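Local coordinates for protein titin (Homo sapiens, PDB 6H4L) that forms a giant filament spanning half of the muscle sarcomere, with a protein kinase domain and many immunoglobulin-like domains such as M-band domain M4, at residues 26-31 and 77-82; 49-52 and 56-59. One frame throughout, in Å; residues are numbered along the deposited sequence.

Contact 1: residues 26-31 and 77-82; sequences TRFILN and GTYRAV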
ATOM      1  N   THR A  26      -9.383   7.402   3.840  1.00 28.18           N
ATOM      2  CA  THR A  26      -9.377   5.954   3.887  1.00 27.11           C
ATOM      3  C   THR A  26      -7.966   5.401   3.996  1.00 25.13           C
ATOM      4  O   THR A  26      -6.989   6.104   3.757  1.00 26.37           O
ATOM      5  CB  THR A  26     -10.107   5.360   2.670  1.00 30.26           C
ATOM      6  OG1 THR A  26     -10.494   4.010   2.954  1.00 31.48           O
ATOM      7  CG2 THR A  26      -9.234   5.422   1.429  1.00 28.60           C
ATOM      8  N   ARG A  27      -7.868   4.135   4.371  1.00 24.14           N
ATOM      9  CA  ARG A  27      -6.569   3.480   4.463  1.00 22.95           C
ATOM     10  C   ARG A  27      -6.605   2.130   3.791  1.00 21.26           C
ATOM     11  O   ARG A  27      -7.637   1.452   3.811  1.00 24.43           O
ATOM     12  CB  ARG A  27      -6.196   3.264   5.928  1.00 20.96           C
ATOM     13  CG  ARG A  27      -5.772   4.507   6.644  1.00 24.07           C
ATOM     14  CD  ARG A  27      -5.506   4.262   8.123  1.00 26.18           C
ATOM     15  NE  ARG A  27      -5.079   5.506   8.757  1.00 29.08           N
ATOM     16  CZ  ARG A  27      -5.115   5.738  10.065  1.00 34.50           C
ATOM     17  NH1 ARG A  27      -5.577   4.805  10.890  1.00 31.49           N
ATOM     18  NH2 ARG A  27      -4.703   6.908  10.542  1.00 34.09           N
ATOM     19  N   PHE A  28      -5.465   1.751   3.216  1.00 18.39           N
ATOM     20  CA  PHE A  28      -5.173   0.369   2.845  1.00 18.05           C
ATOM     21  C   PHE A  28      -4.087  -0.118   3.789  1.00 20.34           C
ATOM     22  O   PHE A  28      -3.158   0.615   4.104  1.00 18.91           O
ATOM     23  CB  PHE A  28      -4.667   0.277   1.408  1.00 19.99           C
ATOM     24  CG  PHE A  28      -5.745   0.480   0.358  1.00 21.96           C
ATOM     25  CD1 PHE A  28      -6.575  -0.567  -0.004  1.00 23.60           C
ATOM     26  CD2 PHE A  28      -5.895   1.698  -0.278  1.00 24.67           C
ATOM     27  CE1 PHE A  28      -7.553  -0.400  -0.973  1.00 28.80           C
ATOM     28  CE2 PHE A  28      -6.883   1.879  -1.249  1.00 27.02           C
ATOM     29  CZ  PHE A  28      -7.708   0.826  -1.593  1.00 28.30           C
ATOM     30  N   ILE A  29      -4.192  -1.359   4.228  1.00 18.03           N
ATOM     31  CA  ILE A  29      -3.215  -1.896   5.178  1.00 17.61           C
ATOM     32  C   ILE A  29      -2.826  -3.293   4.728  1.00 20.01           C
ATOM     33  O   ILE A  29      -3.680  -4.074   4.329  1.00 19.72           O
ATOM     34  CB  ILE A  29      -3.792  -1.948   6.606  1.00 22.42           C
ATOM     35  CG1 ILE A  29      -4.159  -0.542   7.088  1.00 20.54           C
ATOM     36  CG2 ILE A  29      -2.777  -2.559   7.569  1.00 26.94           C
ATOM     37  CD1 ILE A  29      -5.029  -0.520   8.342  1.00 25.00           C
ATOM     38  N   LEU A  30      -1.533  -3.596   4.776  1.00 17.23           N
ATOM     39  CA  LEU A  30      -1.091  -4.968   4.527  1.00 18.10           C
ATOM     40  C   LEU A  30       0.038  -5.294   5.481  1.00 17.86           C
ATOM     41  O   LEU A  30       0.557  -4.426   6.169  1.00 18.91           O
ATOM     42  CB  LEU A  30      -0.669  -5.188   3.076  1.00 19.85           C
ATOM     43  CG  LEU A  30       0.552  -4.474   2.513  1.00 16.87           C
ATOM     44  CD1 LEU A  30       1.120  -5.222   1.323  1.00 20.30           C
ATOM     45  CD2 LEU A  30       0.144  -3.060   2.059  1.00 18.36           C
ATOM     46  N   ASN A  31       0.384  -6.574   5.579  1.00 17.67           N
ATOM     47  CA  ASN A  31       1.491  -6.956   6.426  1.00 20.72           C
ATOM     48  C   ASN A  31       2.495  -7.765   5.628  1.00 19.95           C
ATOM     49  O   ASN A  31       2.108  -8.700   4.926  1.00 18.10           O
ATOM     50  CB  ASN A  31       0.999  -7.822   7.579  1.00 19.10           C
ATOM     51  CG  ASN A  31       2.078  -8.088   8.594  1.00 21.33           C
ATOM     52  OD1 ASN A  31       2.401  -7.238   9.418  1.00 22.83           O
ATOM     53  ND2 ASN A  31       2.650  -9.277   8.534  1.00 24.90           N
ATOM     54  N   GLY A  77      -9.645   3.560  -8.086  1.00 33.99           N
ATOM     55  CA  GLY A  77      -8.789   2.796  -8.968  1.00 36.49           C
ATOM     56  C   GLY A  77      -7.971   1.778  -8.214  1.00 33.98           C
ATOM     57  O   GLY A  77      -8.308   1.401  -7.086  1.00 36.30           O
ATOM     58  N   THR A  78      -6.878   1.345  -8.834  1.00 30.11           N
ATOM     59  CA  THR A  78      -6.036   0.297  -8.275  1.00 28.15           C
ATOM     60  C   THR A  78      -4.867   0.879  -7.501  1.00 32.62           C
ATOM     61  O   THR A  78      -4.118   1.704  -8.027  1.00 29.41           O
ATOM     62  CB  THR A  78      -5.489  -0.612  -9.397  1.00 30.24           C
ATOM     63  OG1 THR A  78      -6.587  -1.164 -10.139  1.00 36.51           O
ATOM     64  CG2 THR A  78      -4.633  -1.732  -8.823  1.00 30.09           C
ATOM     65  N   TYR A  79      -4.710   0.440  -6.251  1.00 26.11           N
ATOM     66  CA  TYR A  79      -3.560   0.823  -5.445  1.00 22.03           C
ATOM     67  C   TYR A  79      -2.715  -0.406  -5.248  1.00 20.81           C
ATOM     68  O   TYR A  79      -3.243  -1.469  -4.926  1.00 27.76           O
ATOM     69  CB  TYR A  79      -3.994   1.411  -4.099  1.00 23.21           C
ATOM     70  CG  TYR A  79      -4.572   2.798  -4.272  1.00 25.44           C
ATOM     71  CD1 TYR A  79      -3.761   3.925  -4.181  1.00 22.32           C
ATOM     72  CD2 TYR A  79      -5.912   2.970  -4.562  1.00 25.18           C
ATOM     73  CE1 TYR A  79      -4.283   5.202  -4.370  1.00 26.50           C
ATOM     74  CE2 TYR A  79      -6.445   4.247  -4.752  1.00 28.04           C
ATOM     75  CZ  TYR A  79      -5.620   5.348  -4.645  1.00 29.25           C
ATOM     76  OH  TYR A  79      -6.129   6.616  -4.827  1.00 32.47           O
ATOM     77  N   ARG A  80      -1.411  -0.252  -5.460  1.00 19.98           N
ATOM     78  CA  ARG A  80      -0.493  -1.380  -5.361  1.00 21.74           C
ATOM     79  C   ARG A  80       0.693  -1.048  -4.462  1.00 23.81           C
ATOM     80  O   ARG A  80       1.265   0.042  -4.557  1.00 22.03           O
ATOM     81  CB  ARG A  80       0.006  -1.756  -6.765  1.00 21.19           C
ATOM     82  CG  ARG A  80       1.103  -2.822  -6.768  1.00 20.77           C
ATOM     83  CD  ARG A  80       1.641  -3.079  -8.170  1.00 23.26           C
ATOM     84  NE  ARG A  80       0.647  -3.646  -9.075  1.00 27.47           N
ATOM     85  CZ  ARG A  80       0.479  -4.950  -9.275  1.00 28.12           C
ATOM     86  NH1 ARG A  80       1.218  -5.827  -8.603  1.00 26.99           N
ATOM     87  NH2 ARG A  80      -0.437  -5.379 -10.137  1.00 34.65           N
ATOM     88  N   ALA A  81       1.070  -1.998  -3.602  1.00 17.85           N
ATOM     89  CA  ALA A  81       2.303  -1.904  -2.833  1.00 19.51           C
ATOM     90  C   ALA A  81       3.290  -2.888  -3.428  1.00 19.64           C
ATOM     91  O   ALA A  81       2.907  -4.005  -3.773  1.00 20.63           O
ATOM     92  CB  ALA A  81       2.060  -2.241  -1.364  1.00 17.74           C
ATOM     93  N   VAL A  82       4.544  -2.475  -3.549  1.00 15.57           N
ATOM     94  CA  VAL A  82       5.610  -3.383  -3.969  1.00 16.96           C
ATOM     95  C   VAL A  82       6.691  -3.383  -2.898  1.00 20.08           C
ATOM     96  O   VAL A  82       7.199  -2.321  -2.537  1.00 20.08           O
ATOM     97  CB  VAL A  82       6.211  -2.937  -5.297  1.00 21.05           C
ATOM     98  CG1 VAL A  82       7.337  -3.883  -5.728  1.00 23.10           C
ATOM     99  CG2 VAL A  82       5.115  -2.866  -6.358  1.00 24.27           C
TER
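Phe28 and Tyr79 meet obliquely across the interior of an immunoglobulin sandwich, one from each sheet. Their strands run in broadly the same direction, with the Phe28 and Tyr79 CA atoms 8.5 Å apart. The contact is wholly apolar.

The aromatic pair is the first element. Phe28 CE2 reaches Tyr79 CD2 at 3.6 Å and also lies close to Tyr79 CG. The ring centroids are 5.4 Å apart and the planes are inclined at 33°, so the pair is oblique. Tyr79 CB lies over one face of the Phe28 ring. In both, CG lies anti to the carbonyl carbon (chi1 -74° in Phe28), which carries each ring into the space between the sheets; the two side chains cross at about a right angle.

The second element is aliphatic. The CB of Ala81 is met by both methyls of Leu30, CD2 at 4.0 Å and CD1 at 4.1 Å. The chi1 of Leu30 (66°) places CG between backbone N and carbonyl carbon, and both methyls end up facing the alanine. Leu30 and Ala81 occupy the positions where many immunoglobulin domains carry the disulfide between their sheets. Here plain van der Waals packing joins the sheets instead.

Tyr79 OH is hydrogen-bonded to the backbone O of Asp75, four residues earlier, as in the tyrosine corner of Greek-key sandwiches. Trp42 of strand 39-44 packs on both Leu30 and Ala81, in the manner of the core tryptophan of this fold. Strand 26-35 pairs with strand 63-68 in one sheet, and strand 77-85 lies between strands 39-44 and 88-98 in the other.

Contact 2: residues 49-52 and 56-59; sequences LQES and HYTN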
ATOM      1  N   LEU A  49       3.249   6.747  -6.298  1.00 28.88           N
ATOM      2  CA  LEU A  49       2.744   7.768  -5.394  1.00 31.27           C
ATOM      3  C   LEU A  49       3.877   8.375  -4.575  1.00 31.22           C
ATOM      4  O   LEU A  49       4.778   7.670  -4.121  1.00 37.60           O
ATOM      5  CB  LEU A  49       1.692   7.183  -4.444  1.00 29.08           C
ATOM      6  CG  LEU A  49       0.327   6.798  -5.018  1.00 29.69           C
ATOM      7  CD1 LEU A  49      -0.475   6.040  -3.968  1.00 30.34           C
ATOM      8  CD2 LEU A  49      -0.437   8.041  -5.485  1.00 30.32           C
ATOM      9  N   GLN A  50       3.820   9.692  -4.406  1.00 36.45           N
ATOM     10  CA  GLN A  50       4.716  10.392  -3.504  1.00 38.12           C
ATOM     11  C   GLN A  50       3.896  10.906  -2.331  1.00 37.47           C
ATOM     12  O   GLN A  50       2.704  11.185  -2.478  1.00 39.21           O
ATOM     13  CB  GLN A  50       5.375  11.575  -4.220  1.00 49.72           C
ATOM     14  CG  GLN A  50       6.497  11.184  -5.167  1.00 62.60           C
ATOM     15  CD  GLN A  50       7.721  10.671  -4.431  1.00 76.32           C
ATOM     16  OE1 GLN A  50       7.832   9.478  -4.142  1.00 81.33           O
ATOM     17  NE2 GLN A  50       8.645  11.573  -4.119  1.00 82.75           N
ATOM     18  N   GLU A  51       4.524  11.036  -1.169  1.00 34.87           N
ATOM     19  CA  GLU A  51       3.839  11.636  -0.028  1.00 35.80           C
ATOM     20  C   GLU A  51       3.487  13.100  -0.295  1.00 37.76           C
ATOM     21  O   GLU A  51       4.240  13.832  -0.946  1.00 41.24           O
ATOM     22  CB  GLU A  51       4.671  11.508   1.245  1.00 35.08           C
ATOM     23  CG  GLU A  51       4.878  10.060   1.662  1.00 39.57           C
ATOM     24  CD  GLU A  51       5.171   9.916   3.141  1.00 51.94           C
ATOM     25  OE1 GLU A  51       6.299  10.248   3.562  1.00 57.99           O
ATOM     26  OE2 GLU A  51       4.268   9.474   3.883  1.00 40.00           O
ATOM     27  N   SER A  52       2.325  13.511   0.204  1.00 36.13           N
ATOM     28  CA  SER A  52       1.827  14.862   0.000  1.00 41.61           C
ATOM     29  C   SER A  52       0.803  15.149   1.086  1.00 37.32           C
ATOM     30  O   SER A  52       0.669  14.373   2.023  1.00 42.33           O
ATOM     31  CB  SER A  52       1.178  14.989  -1.378  1.00 44.86           C
ATOM     32  OG  SER A  52       0.034  14.159  -1.477  1.00 44.22           O
ATOM     33  N   HIS A  56      -0.218   9.680   2.505  1.00 29.04           N
ATOM     34  CA  HIS A  56       0.805   9.324   3.495  1.00 25.24           C
ATOM     35  C   HIS A  56       0.956   7.812   3.539  1.00 22.54           C
ATOM     36  O   HIS A  56      -0.034   7.091   3.480  1.00 24.09           O
ATOM     37  CB  HIS A  56       0.400   9.777   4.901  1.00 28.48           C
ATOM     38  CG  HIS A  56       0.143  11.243   5.020  1.00 37.69           C
ATOM     39  ND1 HIS A  56      -0.892  11.753   5.775  1.00 46.83           N
ATOM     40  CD2 HIS A  56       0.790  12.309   4.499  1.00 44.22           C
ATOM     41  CE1 HIS A  56      -0.880  13.073   5.701  1.00 45.67           C
ATOM     42  NE2 HIS A  56       0.132  13.436   4.932  1.00 45.76           N
ATOM     43  N   TYR A  57       2.184   7.332   3.679  1.00 21.87           N
ATOM     44  CA  TYR A  57       2.373   5.901   3.895  1.00 23.38           C
ATOM     45  C   TYR A  57       3.465   5.609   4.910  1.00 25.87           C
ATOM     46  O   TYR A  57       4.417   6.371   5.060  1.00 27.17           O
ATOM     47  CB  TYR A  57       2.617   5.135   2.585  1.00 22.43           C
ATOM     48  CG  TYR A  57       3.547   5.803   1.589  1.00 29.44           C
ATOM     49  CD1 TYR A  57       4.929   5.718   1.719  1.00 36.84           C
ATOM     50  CD2 TYR A  57       3.037   6.492   0.500  1.00 30.19           C
ATOM     51  CE1 TYR A  57       5.772   6.319   0.796  1.00 41.63           C
ATOM     52  CE2 TYR A  57       3.869   7.101  -0.422  1.00 37.18           C
ATOM     53  CZ  TYR A  57       5.232   7.008  -0.271  1.00 44.23           C
ATOM     54  OH  TYR A  57       6.048   7.615  -1.199  1.00 49.94           O
ATOM     55  N   THR A  58       3.318   4.484   5.604  1.00 22.53           N
ATOM     56  CA  THR A  58       4.244   4.131   6.665  1.00 24.52           C
ATOM     57  C   THR A  58       4.542   2.641   6.652  1.00 23.23           C
ATOM     58  O   THR A  58       3.787   1.860   6.075  1.00 19.08           O
ATOM     59  CB  THR A  58       3.669   4.466   8.050  1.00 25.18           C
ATOM     60  OG1 THR A  58       2.424   3.777   8.230  1.00 26.13           O
ATOM     61  CG2 THR A  58       3.448   5.969   8.203  1.00 33.49           C
ATOM     62  N   ASN A  59       5.657   2.265   7.283  1.00 23.84           N
ATOM     63  CA  ASN A  59       6.027   0.868   7.498  1.00 23.23           C
ATOM     64  C   ASN A  59       6.425   0.742   8.954  1.00 24.63           C
ATOM     65  O   ASN A  59       7.428   1.308   9.379  1.00 28.53           O
ATOM     66  CB  ASN A  59       7.200   0.447   6.596  1.00 24.16           C
ATOM     67  CG  ASN A  59       7.595  -1.015   6.790  1.00 28.04           C
ATOM     68  OD1 ASN A  59       7.145  -1.673   7.724  1.00 26.77           O
ATOM     69  ND2 ASN A  59       8.425  -1.531   5.884  1.00 24.35           N
TER
HETATM   70  O   HOH W   1       7.253  10.397  -0.923  1.00 55.93           O
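Glu51 and His56 bring their CA atoms to 5.2 Å where the irregular segment 49-52 comes alongside the start of strand 55-60, only a few residues further on. The side chain of Glu51 does most of the joining.

Its OE2 accepts a hydrogen bond from the backbone N of Tyr57, at 3.0 Å and nearly straight (165°). The N-H arrives on the anti side of the carboxylate, 26° out of its plane. The carboxylate thus takes up an N-H of an outermost strand, at a place where another strand might otherwise pair.

On its way there, Glu51 passes over the tyrosine ring. Its CG sits 3.8 Å from the ring centroid, over the face, and makes a CH-pi contact. CG is displaced toward the rim and comes nearest to Tyr57 CZ, at 3.6 Å. With chi1 at 42°, the Tyr57 ring is tucked over its own backbone and points across toward segment 49-52, its hydroxyl ending beside Leu49 O and the backbone N of Glu51.

There Tyr57 OH lies 3.2 Å from Leu49 O. A water hydrogen-bonds Tyr57 OH at 3.0 Å and accepts from Glu51 N at 2.8 Å, a bridge that ties the hydroxyl to the loop backbone.

The ring of Tyr57 also meets Trp42, and His56 ND1 is hydrogen-bonded to Glu67. Strand 47-48, just before this loop, lies at the edge of one sheet. Strand 55-60 borders the other and pairs with strand 63-68, so this surface contact closes the crossover between the sheets.

Overall arrangement
Contact 1 lies in the core, near the centre of the domain, and contact 2 lies on the surface with centres about 11 Å apart. Contact 2 is nested in sequence between the two segments of contact 1. Contact 1 joins central strands of the two sheets; contact 2 joins the loop leaving one sheet's edge strand to the edge strand of the other. Their chemistry follows this placement. Contact 1 relies on apolar side chains alone. Contact 2 buries more area and adds a carboxylate and an ordered water to its packing. The two meet directly, Tyr79 CD1 lying 3.9 Å from Leu49 CD1.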